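Local coordinates for protein fructose-bisphosphate aldolase (Plasmodium falciparum, PDB 4TR9) that belongs to the class I fructose-bisphosphate aldolases, enzymes built on a TIM-barrel fold, and assembles from four copies of its chain, at residues L133-Y144 and R180-L190. Residues are numbered along the deposited sequence; the frame is centred on the assembly and turned at random.
Sequences LDGLAERCKEYY and RYASICQQNRL
The guanidinium of Arg189 lies flat over one face of the Tyr144 ring, a cation-pi stack with planes only 18° apart and CZ of Arg189 3.6 Å from CE2 of Tyr144. A bend at chi3 turns the arginine chain back over the ring, while Arg189 O comes within 3.4 Å of Tyr144 CD1. Leu190 meets the edge of the same ring through CD2, and Tyr144 OH is hydrogen-bonded to Glu21. Arg189, at positive phi, is the C-prime residue of the Schellman motif that closes helix 168-187, a turn that probably helps to bring it here.

Deeper in, Ile184 works with both branches. CG2 presses on the backbone of Ala137, 3.7 Å from its CA, and CD1 touches both Leu136 CD2 and Leu133 CD2. Leu136, with CG anti to the backbone N (chi1 178°), also brings CD2 to the edge of the Tyr181 ring. Cys140 CB touches both Asn188 CB, at 3.6 Å, and Leu190 CD1. The Asn188 amide lies across the Lys141 chain: ND2 donates back to Ile184 O at 2.7 Å, and OD1 lies 3.2 Å from CE of the extended Lys141.

Two neighbouring helices on the outside of the TIM barrel are joined here, their axes 9.2 Å apart and crossing at -44°. Tyr181 and Cys185 continue inward to the barrel strands, and Arg180 forms a salt bridge with Glu173 of the second subunit. Cohesion between the segments therefore rests mainly on apolar packing, with the arginine-tyrosine stack at one end; the Asn188 side chain gives an N-H to its own helix, not to the neighbour.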
loop_
_atom_site.group_PDB
_atom_site.type_symbol
_atom_site.label_atom_id
_atom_site.label_comp_id
_atom_site.label_asym_id
_atom_site.label_seq_id
_atom_site.Cartn_x
_atom_site.Cartn_y
_atom_site.Cartn_z
ATOM N N LEU A 133 -15.987 16.422 1.494
ATOM C CA LEU A 133 -14.670 16.942 1.841
ATOM C C LEU A 133 -14.516 18.411 1.455
ATOM O O LEU A 133 -13.794 19.158 2.113
ATOM C CB LEU A 133 -13.572 16.110 1.173
ATOM C CG LEU A 133 -13.348 14.709 1.744
ATOM C CD1 LEU A 133 -12.260 13.981 0.972
ATOM C CD2 LEU A 133 -12.996 14.791 3.221
ATOM N N ASP A 134 -15.200 18.819 0.390
ATOM C CA ASP A 134 -15.104 20.193 -0.097
ATOM C C ASP A 134 -15.766 21.175 0.864
ATOM O O ASP A 134 -16.980 21.145 1.063
ATOM C CB ASP A 134 -15.734 20.315 -1.487
ATOM C CG ASP A 134 -15.074 19.409 -2.507
ATOM O OD1 ASP A 134 -13.929 18.970 -2.266
ATOM O OD2 ASP A 134 -15.698 19.137 -3.553
ATOM N N GLY A 135 -14.956 22.047 1.456
ATOM C CA GLY A 135 -15.454 23.044 2.385
ATOM C C GLY A 135 -15.807 22.468 3.743
ATOM O O GLY A 135 -16.533 23.089 4.518
ATOM N N LEU A 136 -15.290 21.277 4.032
ATOM C CA LEU A 136 -15.566 20.607 5.298
ATOM C C LEU A 136 -14.984 21.378 6.477
ATOM O O LEU A 136 -15.634 21.529 7.511
ATOM C CB LEU A 136 -15.015 19.179 5.282
ATOM C CG LEU A 136 -15.183 18.376 6.574
ATOM C CD1 LEU A 136 -16.652 18.267 6.955
ATOM C CD2 LEU A 136 -14.560 16.995 6.441
ATOM N N ALA A 137 -13.759 21.867 6.314
ATOM C CA ALA A 137 -13.080 22.615 7.368
ATOM C C ALA A 137 -13.832 23.897 7.712
ATOM O O ALA A 137 -13.855 24.324 8.866
ATOM C CB ALA A 137 -11.652 22.933 6.954
ATOM N N GLU A 138 -14.447 24.504 6.703
ATOM C CA GLU A 138 -15.213 25.728 6.900
ATOM C C GLU A 138 -16.508 25.443 7.653
ATOM O O GLU A 138 -16.935 26.237 8.491
ATOM C CB GLU A 138 -15.516 26.398 5.557
ATOM C CG GLU A 138 -14.332 27.134 4.940
ATOM C CD GLU A 138 -13.213 26.204 4.507
ATOM O OE1 GLU A 138 -13.507 25.049 4.135
ATOM O OE2 GLU A 138 -12.039 26.627 4.544
ATOM N N ARG A 139 -17.127 24.306 7.353
ATOM C CA ARG A 139 -18.366 23.919 8.016
ATOM C C ARG A 139 -18.109 23.495 9.458
ATOM O O ARG A 139 -18.940 23.724 10.335
ATOM C CB ARG A 139 -19.061 22.790 7.250
ATOM C CG ARG A 139 -19.491 23.174 5.845
ATOM C CD ARG A 139 -20.472 22.166 5.269
ATOM N NE ARG A 139 -19.936 20.809 5.269
ATOM C CZ ARG A 139 -19.184 20.303 4.298
ATOM N NH1 ARG A 139 -18.741 19.056 4.380
ATOM N NH2 ARG A 139 -18.871 21.045 3.244
ATOM N N CYS A 140 -16.955 22.878 9.698
ATOM C CA CYS A 140 -16.577 22.465 11.045
ATOM C C CYS A 140 -16.468 23.668 11.977
ATOM O O CYS A 140 -16.931 23.622 13.118
ATOM C CB CYS A 140 -15.254 21.694 11.025
ATOM S SG CYS A 140 -15.354 20.029 10.325
ATOM N N LYS A 141 -15.855 24.740 11.487
ATOM C CA LYS A 141 -15.727 25.970 12.262
ATOM C C LYS A 141 -17.100 26.566 12.548
ATOM O O LYS A 141 -17.330 27.141 13.613
ATOM C CB LYS A 141 -14.851 26.983 11.526
ATOM C CG LYS A 141 -13.419 26.525 11.315
ATOM C CD LYS A 141 -12.592 27.595 10.621
ATOM C CE LYS A 141 -11.158 27.132 10.411
ATOM N NZ LYS A 141 -10.330 28.174 9.744
ATOM N N GLU A 142 -18.006 26.420 11.589
ATOM C CA GLU A 142 -19.375 26.898 11.734
ATOM C C GLU A 142 -20.144 26.064 12.753
ATOM O O GLU A 142 -20.864 26.601 13.594
ATOM C CB GLU A 142 -20.094 26.869 10.384
ATOM C CG GLU A 142 -21.571 27.219 10.450
ATOM C CD GLU A 142 -22.284 26.978 9.132
ATOM O OE1 GLU A 142 -21.630 26.503 8.180
ATOM O OE2 GLU A 142 -23.497 27.263 9.050
ATOM N N TYR A 143 -19.981 24.747 12.673
ATOM C CA TYR A 143 -20.693 23.826 13.551
ATOM C C TYR A 143 -20.228 23.942 15.000
ATOM O O TYR A 143 -21.034 23.843 15.927
ATOM C CB TYR A 143 -20.522 22.387 13.059
ATOM C CG TYR A 143 -21.156 22.119 11.711
ATOM C CD1 TYR A 143 -22.237 22.868 11.268
ATOM C CD2 TYR A 143 -20.670 21.116 10.882
ATOM C CE1 TYR A 143 -22.820 22.625 10.037
ATOM C CE2 TYR A 143 -21.246 20.866 9.649
ATOM C CZ TYR A 143 -22.319 21.624 9.232
ATOM O OH TYR A 143 -22.895 21.379 8.007
ATOM N N TYR A 144 -18.929 24.153 15.189
ATOM C CA TYR A 144 -18.361 24.288 16.528
ATOM C C TYR A 144 -18.938 25.497 17.250
ATOM O O TYR A 144 -19.308 25.416 18.421
ATOM C CB TYR A 144 -16.836 24.399 16.460
ATOM C CG TYR A 144 -16.163 24.420 17.816
ATOM C CD1 TYR A 144 -15.798 23.238 18.447
ATOM C CD2 TYR A 144 -15.893 25.620 18.463
ATOM C CE1 TYR A 144 -15.184 23.251 19.686
ATOM C CE2 TYR A 144 -15.280 25.642 19.702
ATOM C CZ TYR A 144 -14.928 24.455 20.308
ATOM O OH TYR A 144 -14.317 24.468 21.540
ATOM N N ARG A 180 -9.525 11.139 5.629
ATOM C CA ARG A 180 -9.459 12.575 5.376
ATOM C C ARG A 180 -10.434 13.333 6.268
ATOM O O ARG A 180 -10.081 14.347 6.870
ATOM C CB ARG A 180 -9.753 12.873 3.904
ATOM C CG ARG A 180 -8.731 12.303 2.938
ATOM C CD ARG A 180 -7.437 13.101 2.954
ATOM N NE ARG A 180 -7.579 14.402 2.302
ATOM C CZ ARG A 180 -7.648 15.562 2.948
ATOM N NH1 ARG A 180 -7.777 16.693 2.268
ATOM N NH2 ARG A 180 -7.584 15.592 4.272
ATOM N N TYR A 181 -11.660 12.827 6.350
ATOM C CA TYR A 181 -12.710 13.442 7.152
ATOM C C TYR A 181 -12.313 13.584 8.616
ATOM O O TYR A 181 -12.531 14.628 9.228
ATOM C CB TYR A 181 -14.000 12.626 7.037
ATOM C CG TYR A 181 -14.762 12.465 8.336
ATOM C CD1 TYR A 181 -15.604 13.468 8.803
ATOM C CD2 TYR A 181 -14.651 11.300 9.088
ATOM C CE1 TYR A 181 -16.305 13.319 9.986
ATOM C CE2 TYR A 181 -15.345 11.145 10.272
ATOM C CZ TYR A 181 -16.171 12.156 10.715
ATOM O OH TYR A 181 -16.867 12.002 11.891
ATOM N N ALA A 182 -11.728 12.528 9.170
ATOM C CA ALA A 182 -11.402 12.497 10.587
ATOM C C ALA A 182 -10.297 13.491 10.935
ATOM O O ALA A 182 -10.323 14.107 11.999
ATOM C CB ALA A 182 -11.004 11.090 11.003
ATOM N N SER A 183 -9.335 13.651 10.032
ATOM C CA SER A 183 -8.221 14.566 10.262
ATOM C C SER A 183 -8.679 16.021 10.246
ATOM O O SER A 183 -8.228 16.833 11.054
ATOM C CB SER A 183 -7.126 14.349 9.216
ATOM O OG SER A 183 -7.597 14.650 7.914
ATOM N N ILE A 184 -9.577 16.340 9.319
ATOM C CA ILE A 184 -10.098 17.695 9.179
ATOM C C ILE A 184 -10.901 18.108 10.411
ATOM O O ILE A 184 -10.786 19.238 10.888
ATOM C CB ILE A 184 -10.977 17.824 7.917
ATOM C CG1 ILE A 184 -10.161 17.487 6.669
ATOM C CG2 ILE A 184 -11.558 19.224 7.804
ATOM C CD1 ILE A 184 -10.970 17.477 5.391
ATOM N N CYS A 185 -11.702 17.182 10.928
ATOM C CA CYS A 185 -12.510 17.445 12.116
ATOM C C CYS A 185 -11.645 17.709 13.342
ATOM O O CYS A 185 -11.889 18.658 14.090
ATOM C CB CYS A 185 -13.455 16.275 12.390
ATOM S SG CYS A 185 -14.782 16.102 11.183
ATOM N N GLN A 186 -10.636 16.867 13.547
ATOM C CA GLN A 186 -9.734 17.019 14.682
ATOM C C GLN A 186 -8.966 18.333 14.596
ATOM O O GLN A 186 -8.655 18.950 15.613
ATOM C CB GLN A 186 -8.763 15.838 14.759
ATOM C CG GLN A 186 -9.440 14.512 15.059
ATOM C CD GLN A 186 -8.456 13.398 15.346
ATOM O OE1 GLN A 186 -7.294 13.460 14.943
ATOM N NE2 GLN A 186 -8.914 12.371 16.053
ATOM N N GLN A 187 -8.671 18.759 13.372
ATOM C CA GLN A 187 -7.993 20.027 13.144
ATOM C C GLN A 187 -8.866 21.191 13.603
ATOM O O GLN A 187 -8.364 22.211 14.074
ATOM C CB GLN A 187 -7.638 20.188 11.664
ATOM C CG GLN A 187 -6.770 21.395 11.358
ATOM C CD GLN A 187 -6.627 21.648 9.869
ATOM O OE1 GLN A 187 -7.560 21.423 9.098
ATOM N NE2 GLN A 187 -5.454 22.115 9.459
ATOM N N ASN A 188 -10.178 21.022 13.471
ATOM C CA ASN A 188 -11.125 22.071 13.825
ATOM C C ASN A 188 -11.905 21.757 15.099
ATOM O O ASN A 188 -13.071 22.126 15.226
ATOM C CB ASN A 188 -12.092 22.317 12.667
ATOM C CG ASN A 188 -11.389 22.807 11.416
ATOM O OD1 ASN A 188 -11.132 24.001 11.263
ATOM N ND2 ASN A 188 -11.073 21.885 10.512
ATOM N N ARG A 189 -11.250 21.068 16.030
ATOM C CA ARG A 189 -11.797 20.811 17.361
ATOM C C ARG A 189 -13.126 20.052 17.346
ATOM O O ARG A 189 -14.050 20.392 18.085
ATOM C CB ARG A 189 -11.967 22.132 18.118
ATOM C CG ARG A 189 -10.672 22.910 18.300
ATOM C CD ARG A 189 -10.926 24.292 18.885
ATOM N NE ARG A 189 -11.660 25.153 17.961
ATOM C CZ ARG A 189 -12.031 26.399 18.235
ATOM N NH1 ARG A 189 -12.695 27.108 17.332
ATOM N NH2 ARG A 189 -11.739 26.938 19.411
ATOM N N LEU A 190 -13.217 19.024 16.508
ATOM C CA LEU A 190 -14.397 18.164 16.475
ATOM C C LEU A 190 -14.003 16.692 16.513
ATOM O O LEU A 190 -13.134 16.256 15.758
ATOM C CB LEU A 190 -15.243 18.441 15.230
ATOM C CG LEU A 190 -15.999 19.768 15.156
ATOM C CD1 LEU A 190 -16.841 19.826 13.891
ATOM C CD2 LEU A 190 -16.867 19.968 16.388
#